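PDB 4ZPO: MCG133388, isoform CRA_f from Mus musculus, which probably mediates calcium-dependent cell adhesion through its extracellular cadherin domains, the first three of which make up this chain, and may help to specify neuronal connections in the brain. Local coordinates for residues 110-116 with 200-206; 104-109 with 195-200; 259-264 with 286-290. Residues are numbered along the deposited sequence.

Contact 1: 110-116 with 200-206; sequences EMRISES and SVIVLDV. With CA (calcium ion), chain E; CA (calcium ion), chain D.
Strands 110-114 and 200-204 run parallel as the edge strand and its inner neighbour in one sheet of the middle cadherin domain. Their axes approach to 4.6 Å at -27°, and both backbones are extended. The register is one-to-one, from Glu-110 opposite Ser-200 (CA to CA 5.1 Å) through Ser-114 opposite Leu-204 (CA to CA 4.6 Å).

Hydrogen bonds alternate in parallel fashion: Met-111 N to Ser-200 O (3.2 Å), Ile-202 N to Met-111 O (2.5 Å), Ile-113 N to Ile-202 O (2.9 Å), Leu-204 N to Ile-113 O (2.9 Å), and a weak last one, Glu-115 N to Leu-204 O (3.0 Å).

On the buried face lie Met-111, Ile-113, Val-201 and Val-203; Ile-113 (m, t) brings CD1 to 3.8 Å from Val-201 CG1, and Phe-149 touches both residues. The other face is more open: Arg-112 NE forms a salt bridge to Glu-110 OE2 (2.9 Å), while Arg-112 CB packs on Leu-204 CD1 (4.0 Å).

Beyond the strands Glu-115 turns toward Val-206, chi1 and chi2 both t. Its OE1 accepts Val-206 N (3.1 Å) and binds one calcium at 2.7 Å; Asp-205 OD1 and Val-206 O each reach the same ion at 2.5 Å. Glu-115 OE2 binds a second calcium at 2.5 Å. Glu-174, Asp-208 and Asp-241 complete the first site, and Asp-172 and Asp-208 join the second.

This is the calcium-binding junction characteristic of successive cadherin repeats. One carboxylate bridges two cations; the carboxylates gathered here would repel one another without them, consistent with a junction that relies on bound calcium.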
loop_
_atom_site.group_PDB
_atom_site.type_symbol
_atom_site.label_atom_id
_atom_site.label_comp_id
_atom_site.label_asym_id
_atom_site.label_seq_id
_atom_site.Cartn_x
_atom_site.Cartn_y
_atom_site.Cartn_z
ATOM N N GLU A 110 -1.474 5.824 1.236
ATOM C CA GLU A 110 -2.565 6.145 0.323
ATOM C C GLU A 110 -2.101 6.129 -1.131
ATOM O O GLU A 110 -1.029 6.640 -1.455
ATOM C CB GLU A 110 -3.170 7.510 0.663
ATOM C CG GLU A 110 -4.244 7.970 -0.310
ATOM C CD GLU A 110 -4.894 9.274 0.106
ATOM O OE1 GLU A 110 -5.101 9.476 1.321
ATOM O OE2 GLU A 110 -5.195 10.100 -0.784
ATOM N N MET A 111 -2.914 5.536 -1.999
ATOM C CA MET A 111 -2.606 5.476 -3.423
ATOM C C MET A 111 -3.774 5.951 -4.279
ATOM O O MET A 111 -4.859 5.373 -4.246
ATOM C CB MET A 111 -2.216 4.053 -3.827
ATOM C CG MET A 111 -0.762 3.715 -3.570
ATOM S SD MET A 111 -0.311 2.095 -4.218
ATOM C CE MET A 111 1.468 2.261 -4.297
ATOM N N ARG A 112 -3.538 7.009 -5.048
ATOM C CA ARG A 112 -4.540 7.518 -5.974
ATOM C C ARG A 112 -4.309 6.942 -7.365
ATOM O O ARG A 112 -3.527 7.480 -8.147
ATOM C CB ARG A 112 -4.507 9.046 -6.019
ATOM C CG ARG A 112 -4.637 9.708 -4.659
ATOM C CD ARG A 112 -5.810 10.669 -4.620
ATOM N NE ARG A 112 -5.898 11.368 -3.341
ATOM C CZ ARG A 112 -6.848 12.245 -3.033
ATOM N NH1 ARG A 112 -7.798 12.534 -3.912
ATOM N NH2 ARG A 112 -6.848 12.834 -1.844
ATOM N N ILE A 113 -4.989 5.840 -7.663
ATOM C CA ILE A 113 -4.837 5.169 -8.949
ATOM C C ILE A 113 -6.022 5.447 -9.867
ATOM O O ILE A 113 -7.177 5.293 -9.469
ATOM C CB ILE A 113 -4.679 3.647 -8.771
ATOM C CG1 ILE A 113 -3.453 3.339 -7.911
ATOM C CG2 ILE A 113 -4.567 2.957 -10.125
ATOM C CD1 ILE A 113 -3.221 1.859 -7.686
ATOM N N SER A 114 -5.726 5.860 -11.095
ATOM C CA SER A 114 -6.759 6.132 -12.088
ATOM C C SER A 114 -7.537 4.870 -12.441
ATOM O O SER A 114 -7.005 3.763 -12.383
ATOM C CB SER A 114 -6.142 6.737 -13.351
ATOM O OG SER A 114 -7.110 6.867 -14.379
ATOM N N GLU A 115 -8.800 5.048 -12.808
ATOM C CA GLU A 115 -9.662 3.935 -13.180
ATOM C C GLU A 115 -9.225 3.325 -14.510
ATOM O O GLU A 115 -9.578 2.193 -14.833
ATOM C CB GLU A 115 -11.116 4.401 -13.262
ATOM C CG GLU A 115 -12.138 3.290 -13.366
ATOM C CD GLU A 115 -13.553 3.820 -13.432
ATOM O OE1 GLU A 115 -13.723 5.059 -13.444
ATOM O OE2 GLU A 115 -14.495 3.002 -13.474
ATOM N N SER A 116 -8.451 4.088 -15.276
ATOM C CA SER A 116 -7.982 3.641 -16.582
ATOM C C SER A 116 -6.597 3.005 -16.501
ATOM O O SER A 116 -5.884 2.928 -17.502
ATOM C CB SER A 116 -7.959 4.812 -17.566
ATOM O OG SER A 116 -7.096 5.839 -17.111
ATOM N N SER A 200 -4.419 1.950 1.278
ATOM C CA SER A 200 -5.773 2.241 0.823
ATOM C C SER A 200 -5.748 2.831 -0.582
ATOM O O SER A 200 -5.378 3.990 -0.773
ATOM C CB SER A 200 -6.478 3.196 1.788
ATOM O OG SER A 200 -5.866 4.472 1.784
ATOM N N VAL A 201 -6.143 2.026 -1.563
ATOM C CA VAL A 201 -6.153 2.462 -2.954
ATOM C C VAL A 201 -7.393 3.291 -3.267
ATOM O O VAL A 201 -8.520 2.812 -3.142
ATOM C CB VAL A 201 -6.095 1.263 -3.922
ATOM C CG1 VAL A 201 -6.199 1.739 -5.363
ATOM C CG2 VAL A 201 -4.818 0.469 -3.708
ATOM N N ILE A 202 -7.177 4.537 -3.675
ATOM C CA ILE A 202 -8.274 5.410 -4.075
ATOM C C ILE A 202 -8.435 5.390 -5.589
ATOM O O ILE A 202 -7.571 5.874 -6.317
ATOM C CB ILE A 202 -8.051 6.862 -3.611
ATOM C CG1 ILE A 202 -7.611 6.900 -2.146
ATOM C CG2 ILE A 202 -9.311 7.689 -3.824
ATOM C CD1 ILE A 202 -8.646 6.369 -1.185
ATOM N N VAL A 203 -9.541 4.822 -6.060
ATOM C CA VAL A 203 -9.802 4.752 -7.492
ATOM C C VAL A 203 -10.353 6.077 -8.008
ATOM O O VAL A 203 -11.491 6.443 -7.718
ATOM C CB VAL A 203 -10.791 3.624 -7.837
ATOM C CG1 VAL A 203 -11.071 3.609 -9.332
ATOM C CG2 VAL A 203 -10.243 2.283 -7.385
ATOM N N LEU A 204 -9.532 6.793 -8.771
ATOM C CA LEU A 204 -9.943 8.060 -9.366
ATOM C C LEU A 204 -10.877 7.808 -10.543
ATOM O O LEU A 204 -10.738 6.811 -11.249
ATOM C CB LEU A 204 -8.722 8.866 -9.813
ATOM C CG LEU A 204 -7.735 9.239 -8.706
ATOM C CD1 LEU A 204 -6.536 9.985 -9.277
ATOM C CD2 LEU A 204 -8.423 10.069 -7.632
ATOM N N ASP A 205 -11.822 8.718 -10.756
ATOM C CA ASP A 205 -12.847 8.524 -11.775
ATOM C C ASP A 205 -12.335 8.775 -13.191
ATOM O O ASP A 205 -11.537 9.682 -13.429
ATOM C CB ASP A 205 -14.048 9.431 -11.502
ATOM C CG ASP A 205 -15.219 9.134 -12.418
ATOM O OD1 ASP A 205 -15.490 7.942 -12.671
ATOM O OD2 ASP A 205 -15.864 10.093 -12.891
ATOM N N VAL A 206 -12.807 7.952 -14.122
ATOM C CA VAL A 206 -12.549 8.130 -15.545
ATOM C C VAL A 206 -13.868 7.971 -16.287
ATOM O O VAL A 206 -14.658 7.090 -15.957
ATOM C CB VAL A 206 -11.512 7.113 -16.076
ATOM C CG1 VAL A 206 -11.439 7.150 -17.595
ATOM C CG2 VAL A 206 -10.143 7.379 -15.466
HETATM CA CA CA E . -16.105 6.064 -14.178
HETATM CA CA CA D . -14.824 1.254 -15.203
#

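Contact 2: 104-109 with 195-200. With MAN (alpha-D-mannopyranose), chain J.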
loop_
_atom_site.group_PDB
_atom_site.type_symbol
_atom_site.label_atom_id
_atom_site.label_comp_id
_atom_site.label_asym_id
_atom_site.label_seq_id
_atom_site.Cartn_x
_atom_site.Cartn_y
_atom_site.Cartn_z
ATOM N N PHE A 104 7.860 -0.257 9.345
ATOM C CA PHE A 104 7.567 0.615 8.215
ATOM C C PHE A 104 7.692 2.074 8.631
ATOM O O PHE A 104 7.491 2.414 9.797
ATOM C CB PHE A 104 6.166 0.340 7.660
ATOM C CG PHE A 104 6.077 -0.906 6.826
ATOM C CD1 PHE A 104 6.518 -0.907 5.513
ATOM C CD2 PHE A 104 5.547 -2.072 7.353
ATOM C CE1 PHE A 104 6.438 -2.050 4.741
ATOM C CE2 PHE A 104 5.462 -3.218 6.585
ATOM C CZ PHE A 104 5.908 -3.205 5.277
ATOM N N ALA A 105 8.029 2.932 7.672
ATOM C CA ALA A 105 8.165 4.359 7.934
ATOM C C ALA A 105 6.831 4.961 8.359
ATOM O O ALA A 105 6.775 5.806 9.252
ATOM C CB ALA A 105 8.704 5.074 6.707
ATOM N N THR A 106 5.759 4.516 7.713
ATOM C CA THR A 106 4.419 4.994 8.022
ATOM C C THR A 106 3.442 3.827 8.140
ATOM O O THR A 106 3.476 2.898 7.333
ATOM C CB THR A 106 3.916 5.988 6.954
ATOM O OG1 THR A 106 2.507 6.194 7.115
ATOM C CG2 THR A 106 4.187 5.455 5.552
ATOM N N PRO A 107 2.568 3.869 9.156
ATOM C CA PRO A 107 1.596 2.797 9.399
ATOM C C PRO A 107 0.546 2.681 8.296
ATOM O O PRO A 107 -0.037 1.612 8.120
ATOM C CB PRO A 107 0.946 3.207 10.726
ATOM C CG PRO A 107 1.137 4.682 10.801
ATOM C CD PRO A 107 2.468 4.943 10.160
ATOM N N ASP A 108 0.311 3.767 7.567
ATOM C CA ASP A 108 -0.682 3.762 6.498
ATOM C C ASP A 108 -0.159 4.417 5.220
ATOM O O ASP A 108 0.662 5.333 5.267
ATOM C CB ASP A 108 -1.966 4.456 6.962
ATOM C CG ASP A 108 -1.694 5.691 7.800
ATOM O OD1 ASP A 108 -0.663 6.357 7.570
ATOM O OD2 ASP A 108 -2.512 5.992 8.696
ATOM N N ARG A 109 -0.646 3.934 4.082
ATOM C CA ARG A 109 -0.217 4.425 2.777
ATOM C C ARG A 109 -1.415 4.651 1.858
ATOM O O ARG A 109 -2.270 3.777 1.718
ATOM C CB ARG A 109 0.762 3.437 2.135
ATOM C CG ARG A 109 1.044 3.697 0.663
ATOM C CD ARG A 109 2.034 4.833 0.470
ATOM N NE ARG A 109 2.161 5.211 -0.936
ATOM C CZ ARG A 109 2.925 4.575 -1.818
ATOM N NH1 ARG A 109 3.637 3.519 -1.445
ATOM N NH2 ARG A 109 2.976 4.993 -3.075
ATOM N N GLY A 195 5.443 -6.908 10.697
ATOM C CA GLY A 195 4.941 -5.550 10.804
ATOM C C GLY A 195 4.096 -5.255 9.577
ATOM O O GLY A 195 4.347 -5.806 8.504
ATOM N N THR A 196 3.095 -4.393 9.726
ATOM C CA THR A 196 2.151 -4.150 8.638
ATOM C C THR A 196 2.150 -2.709 8.142
ATOM O O THR A 196 2.687 -1.810 8.790
ATOM C CB THR A 196 0.712 -4.511 9.055
ATOM O OG1 THR A 196 0.359 -3.780 10.237
ATOM C CG2 THR A 196 0.591 -6.003 9.329
ATOM N N SER A 197 1.534 -2.512 6.983
ATOM C CA SER A 197 1.333 -1.187 6.415
ATOM C C SER A 197 0.007 -1.176 5.661
ATOM O O SER A 197 -0.169 -1.917 4.694
ATOM C CB SER A 197 2.488 -0.804 5.492
ATOM O OG SER A 197 2.376 0.542 5.066
ATOM N N LEU A 198 -0.925 -0.347 6.116
ATOM C CA LEU A 198 -2.274 -0.330 5.557
ATOM C C LEU A 198 -2.349 0.513 4.286
ATOM O O LEU A 198 -2.324 1.743 4.343
ATOM C CB LEU A 198 -3.271 0.185 6.602
ATOM C CG LEU A 198 -4.764 -0.085 6.389
ATOM C CD1 LEU A 198 -5.417 0.992 5.531
ATOM C CD2 LEU A 198 -4.977 -1.463 5.778
ATOM N N ILE A 199 -2.448 -0.157 3.143
ATOM C CA ILE A 199 -2.541 0.524 1.858
ATOM C C ILE A 199 -3.994 0.699 1.428
ATOM O O ILE A 199 -4.715 -0.280 1.238
ATOM C CB ILE A 199 -1.788 -0.242 0.755
ATOM C CG1 ILE A 199 -0.349 -0.527 1.189
ATOM C CG2 ILE A 199 -1.816 0.540 -0.551
ATOM C CD1 ILE A 199 0.387 -1.466 0.263
ATOM N N SER A 200 -4.419 1.950 1.278
ATOM C CA SER A 200 -5.773 2.241 0.823
ATOM C C SER A 200 -5.748 2.831 -0.582
ATOM O O SER A 200 -5.378 3.990 -0.773
ATOM C CB SER A 200 -6.478 3.196 1.788
ATOM O OG SER A 200 -5.866 4.472 1.784
HETATM C C1 MAN J . -0.735 -2.894 9.938
HETATM C C2 MAN J . -0.730 -1.787 11.016
HETATM C C3 MAN J . -1.332 -2.303 12.332
HETATM C C4 MAN J . -2.644 -3.067 12.096
HETATM C C5 MAN J . -2.415 -4.179 11.065
HETATM C C6 MAN J . -3.672 -4.962 10.742
HETATM O O2 MAN J . -1.531 -0.666 10.626
HETATM O O3 MAN J . -1.545 -1.246 13.263
HETATM O O4 MAN J . -3.093 -3.640 13.316
HETATM O O5 MAN J . -1.958 -3.575 9.842
HETATM O O6 MAN J . -4.154 -4.527 9.474
#
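This is the start of the parallel strand pair that closes one edge of a cadherin domain's Greek-key beta-sandwich, and Arg-109, Phe-104 and Ser-197 have the most surface covered in it.

Arg-109 sits opposite Ile-199 with their CA atoms 4.6 Å apart, one step after the bridge between Asp-108 and Leu-198. Its backbone is bonded on both sides of that register: Arg-109 N donates to Leu-198 O at 2.8 Å, and Arg-109 O accepts Ser-200 N at 2.9 Å. Leu-198 N to Pro-107 O, 2.9 Å, extends the ladder back into the incoming loop. The Arg-109 side chain starts beside Ile-199, CB to CG1 being 4.2 Å, then leads away to a weak hydrogen bond from NH1 to Pro-124 O.

Phe-104 comes in from the loop before the edge strand and lies against strand 195-200. The CB of Ser-197 sits over its ring face, 3.8 Å from the centroid and 10° off the normal, a CH-pi contact. At the ring edge, Phe-104 CE2 is 3.4 Å from Gly-195 O. Ala-185, on the next strand of the sheet, also touches the phenyl group.

Ser-197 is buried between these two neighbours. With chi1 at t, its OG makes a weak 3.4 Å hydrogen bond to Thr-106 O, joining loop to strand before the regular ladder begins.

Thr-196 points its side chain away from the 104-109 segment and carries an O-linked mannose: OG1 is bonded to sugar C1 at 1.4 Å, and the sugar's O2 lies 3.7 Å from Pro-107 O.

Contact 3: 259-264 with 286-290; sequences TVKNLF and FYEIH
Tyr-287 lays its ring under the CD1 methyl of Leu-263, which stands over the face 3.9 Å from the ring centroid and 28° off the normal, a CH-pi contact whose closest atoms are Leu-263 CD1 and Tyr-287 CZ at 3.4 Å. Tyr-287 takes chi1 m (-63°) with chi2 near -76°, while Leu-263 has chi1 at -95°, between wells, and chi2 t.

The backbone frame is a short helix, 259-263, crossing strand 286-290 at -89°, with the axes 9.7 Å apart at closest approach. Phe-264 N still donates to Val-260 O (2.7 Å), but Phe-264 itself leaves the helix with phi/psi of -107/154. The closest CA pair, Val-260 and Ile-289, is 7.1 Å apart, so the segments meet through side chains.

Phe-264 (chi1 m, chi2 -87°) meets both strand residues that point at the helix. Its edge faces the Tyr-287 ring in an offset edge-to-face pair, centroids 6.0 Å apart and planes at 72°. Over a face of the Phe-264 ring comes Ile-289 CD1, 3.7 Å from the centroid and 17° off the normal; Ile-289 is m, t. Val-260, chi1 t, adds its CG1 at 3.8 Å from Ile-289 CG1, and Thr-259 CG2 reaches Tyr-287 CE1 more loosely at 4.4 Å.

Glu-288, between them, points away, so Tyr-287 and Ile-289 are the strand residues that meet the helix, with Ile-289 buried. Ile-289 also packs on Ile-307 and Val-309 of strand 302-310. Such a short helix leading into a strand of one sheet and packing on the other belongs to the hydrophobic core of a cadherin beta-sandwich.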
loop_
_atom_site.group_PDB
_atom_site.type_symbol
_atom_site.label_atom_id
_atom_site.label_comp_id
_atom_site.label_asym_id
_atom_site.label_seq_id
_atom_site.Cartn_x
_atom_site.Cartn_y
_atom_site.Cartn_z
ATOM N N THR A 259 -39.567 20.204 -38.989
ATOM C CA THR A 259 -40.971 20.060 -38.622
ATOM C C THR A 259 -41.111 19.611 -37.171
ATOM O O THR A 259 -41.937 20.135 -36.422
ATOM C CB THR A 259 -41.691 19.049 -39.532
ATOM O OG1 THR A 259 -41.432 19.370 -40.905
ATOM C CG2 THR A 259 -43.190 19.074 -39.280
ATOM N N VAL A 260 -40.296 18.635 -36.783
ATOM C CA VAL A 260 -40.304 18.119 -35.419
ATOM C C VAL A 260 -39.844 19.186 -34.430
ATOM O O VAL A 260 -40.422 19.339 -33.352
ATOM C CB VAL A 260 -39.404 16.874 -35.282
ATOM C CG1 VAL A 260 -39.398 16.370 -33.846
ATOM C CG2 VAL A 260 -39.863 15.781 -36.233
ATOM N N LYS A 261 -38.808 19.928 -34.805
ATOM C CA LYS A 261 -38.256 20.962 -33.939
ATOM C C LYS A 261 -39.209 22.147 -33.793
ATOM O O LYS A 261 -39.180 22.851 -32.784
ATOM C CB LYS A 261 -36.904 21.442 -34.469
ATOM C CG LYS A 261 -35.837 20.360 -34.539
ATOM C CD LYS A 261 -34.448 20.974 -34.523
ATOM C CE LYS A 261 -33.357 19.934 -34.713
ATOM N NZ LYS A 261 -33.261 19.482 -36.129
ATOM N N ASN A 262 -40.048 22.366 -34.801
ATOM C CA ASN A 262 -41.051 23.425 -34.740
ATOM C C ASN A 262 -42.271 23.006 -33.926
ATOM O O ASN A 262 -42.967 23.848 -33.358
ATOM C CB ASN A 262 -41.482 23.839 -36.149
ATOM C CG ASN A 262 -40.508 24.807 -36.796
ATOM O OD1 ASN A 262 -39.948 25.679 -36.131
ATOM N ND2 ASN A 262 -40.304 24.657 -38.099
ATOM N N LEU A 263 -42.525 21.703 -33.876
ATOM C CA LEU A 263 -43.641 21.165 -33.104
ATOM C C LEU A 263 -43.263 20.946 -31.645
ATOM O O LEU A 263 -43.945 21.421 -30.738
ATOM C CB LEU A 263 -44.128 19.848 -33.709
ATOM C CG LEU A 263 -45.298 19.919 -34.689
ATOM C CD1 LEU A 263 -45.663 18.528 -35.174
ATOM C CD2 LEU A 263 -46.493 20.587 -34.034
ATOM N N PHE A 264 -42.173 20.218 -31.428
ATOM C CA PHE A 264 -41.763 19.837 -30.083
ATOM C C PHE A 264 -40.534 20.613 -29.621
ATOM O O PHE A 264 -39.730 21.069 -30.435
ATOM C CB PHE A 264 -41.485 18.334 -30.022
ATOM C CG PHE A 264 -42.611 17.487 -30.546
ATOM C CD1 PHE A 264 -43.651 17.104 -29.717
ATOM C CD2 PHE A 264 -42.626 17.073 -31.867
ATOM C CE1 PHE A 264 -44.688 16.325 -30.197
ATOM C CE2 PHE A 264 -43.660 16.294 -32.353
ATOM C CZ PHE A 264 -44.691 15.920 -31.517
ATOM N N PHE A 286 -47.988 10.488 -37.589
ATOM C CA PHE A 286 -46.944 10.058 -36.666
ATOM C C PHE A 286 -45.684 10.916 -36.747
ATOM O O PHE A 286 -45.380 11.500 -37.789
ATOM C CB PHE A 286 -46.583 8.592 -36.922
ATOM C CG PHE A 286 -46.052 8.327 -38.305
ATOM C CD1 PHE A 286 -46.918 8.099 -39.362
ATOM C CD2 PHE A 286 -44.688 8.299 -38.546
ATOM C CE1 PHE A 286 -46.435 7.855 -40.633
ATOM C CE2 PHE A 286 -44.199 8.055 -39.815
ATOM C CZ PHE A 286 -45.074 7.832 -40.861
ATOM N N TYR A 287 -44.957 10.983 -35.636
ATOM C CA TYR A 287 -43.669 11.663 -35.586
ATOM C C TYR A 287 -42.661 10.820 -34.812
ATOM O O TYR A 287 -42.976 10.275 -33.753
ATOM C CB TYR A 287 -43.803 13.045 -34.942
ATOM C CG TYR A 287 -44.692 13.998 -35.706
ATOM C CD1 TYR A 287 -44.245 14.618 -36.864
ATOM C CD2 TYR A 287 -45.976 14.284 -35.262
ATOM C CE1 TYR A 287 -45.053 15.492 -37.565
ATOM C CE2 TYR A 287 -46.792 15.158 -35.956
ATOM C CZ TYR A 287 -46.326 15.758 -37.107
ATOM O OH TYR A 287 -47.136 16.630 -37.801
ATOM N N GLU A 288 -41.449 10.713 -35.343
ATOM C CA GLU A 288 -40.410 9.907 -34.712
ATOM C C GLU A 288 -39.271 10.782 -34.195
ATOM O O GLU A 288 -38.358 11.138 -34.939
ATOM C CB GLU A 288 -39.882 8.862 -35.696
ATOM C CG GLU A 288 -38.868 7.907 -35.099
ATOM C CD GLU A 288 -38.557 6.742 -36.016
ATOM O OE1 GLU A 288 -37.361 6.476 -36.254
ATOM O OE2 GLU A 288 -39.510 6.090 -36.496
ATOM N N ILE A 289 -39.335 11.123 -32.912
ATOM C CA ILE A 289 -38.358 12.014 -32.296
ATOM C C ILE A 289 -37.111 11.264 -31.831
ATOM O O ILE A 289 -37.204 10.254 -31.135
ATOM C CB ILE A 289 -38.967 12.763 -31.094
ATOM C CG1 ILE A 289 -40.230 13.515 -31.519
ATOM C CG2 ILE A 289 -37.950 13.722 -30.488
ATOM C CD1 ILE A 289 -40.901 14.263 -30.390
ATOM N N HIS A 290 -35.946 11.771 -32.224
ATOM C CA HIS A 290 -34.671 11.192 -31.821
ATOM C C HIS A 290 -34.061 11.988 -30.671
ATOM O O HIS A 290 -33.613 13.120 -30.859
ATOM C CB HIS A 290 -33.708 11.147 -33.011
ATOM C CG HIS A 290 -32.349 10.611 -32.676
ATOM N ND1 HIS A 290 -31.240 10.865 -33.453
ATOM C CD2 HIS A 290 -31.923 9.831 -31.656
ATOM C CE1 HIS A 290 -30.187 10.268 -32.924
ATOM N NE2 HIS A 290 -30.574 9.633 -31.832
#

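Contacts 1 and 2 are two parts of one parallel pairing, strand 108-114 beside strand 194-204 in the second cadherin domain. Their centres lie about 17 Å apart, they share Ser-200, and Met-111 SD meets Ile-199 CG2 at 4.3 Å. Along the chain their segments alternate, with contact 2 at the start of each strand and contact 1 running on to the calcium-bound linker. Contact 3 comes later, in the third domain; its centre is about 44 Å from that of contact 1 and 61 Å from that of contact 2. The chain is thus a row of separately packed domains, joined where contact 1 ends by calcium.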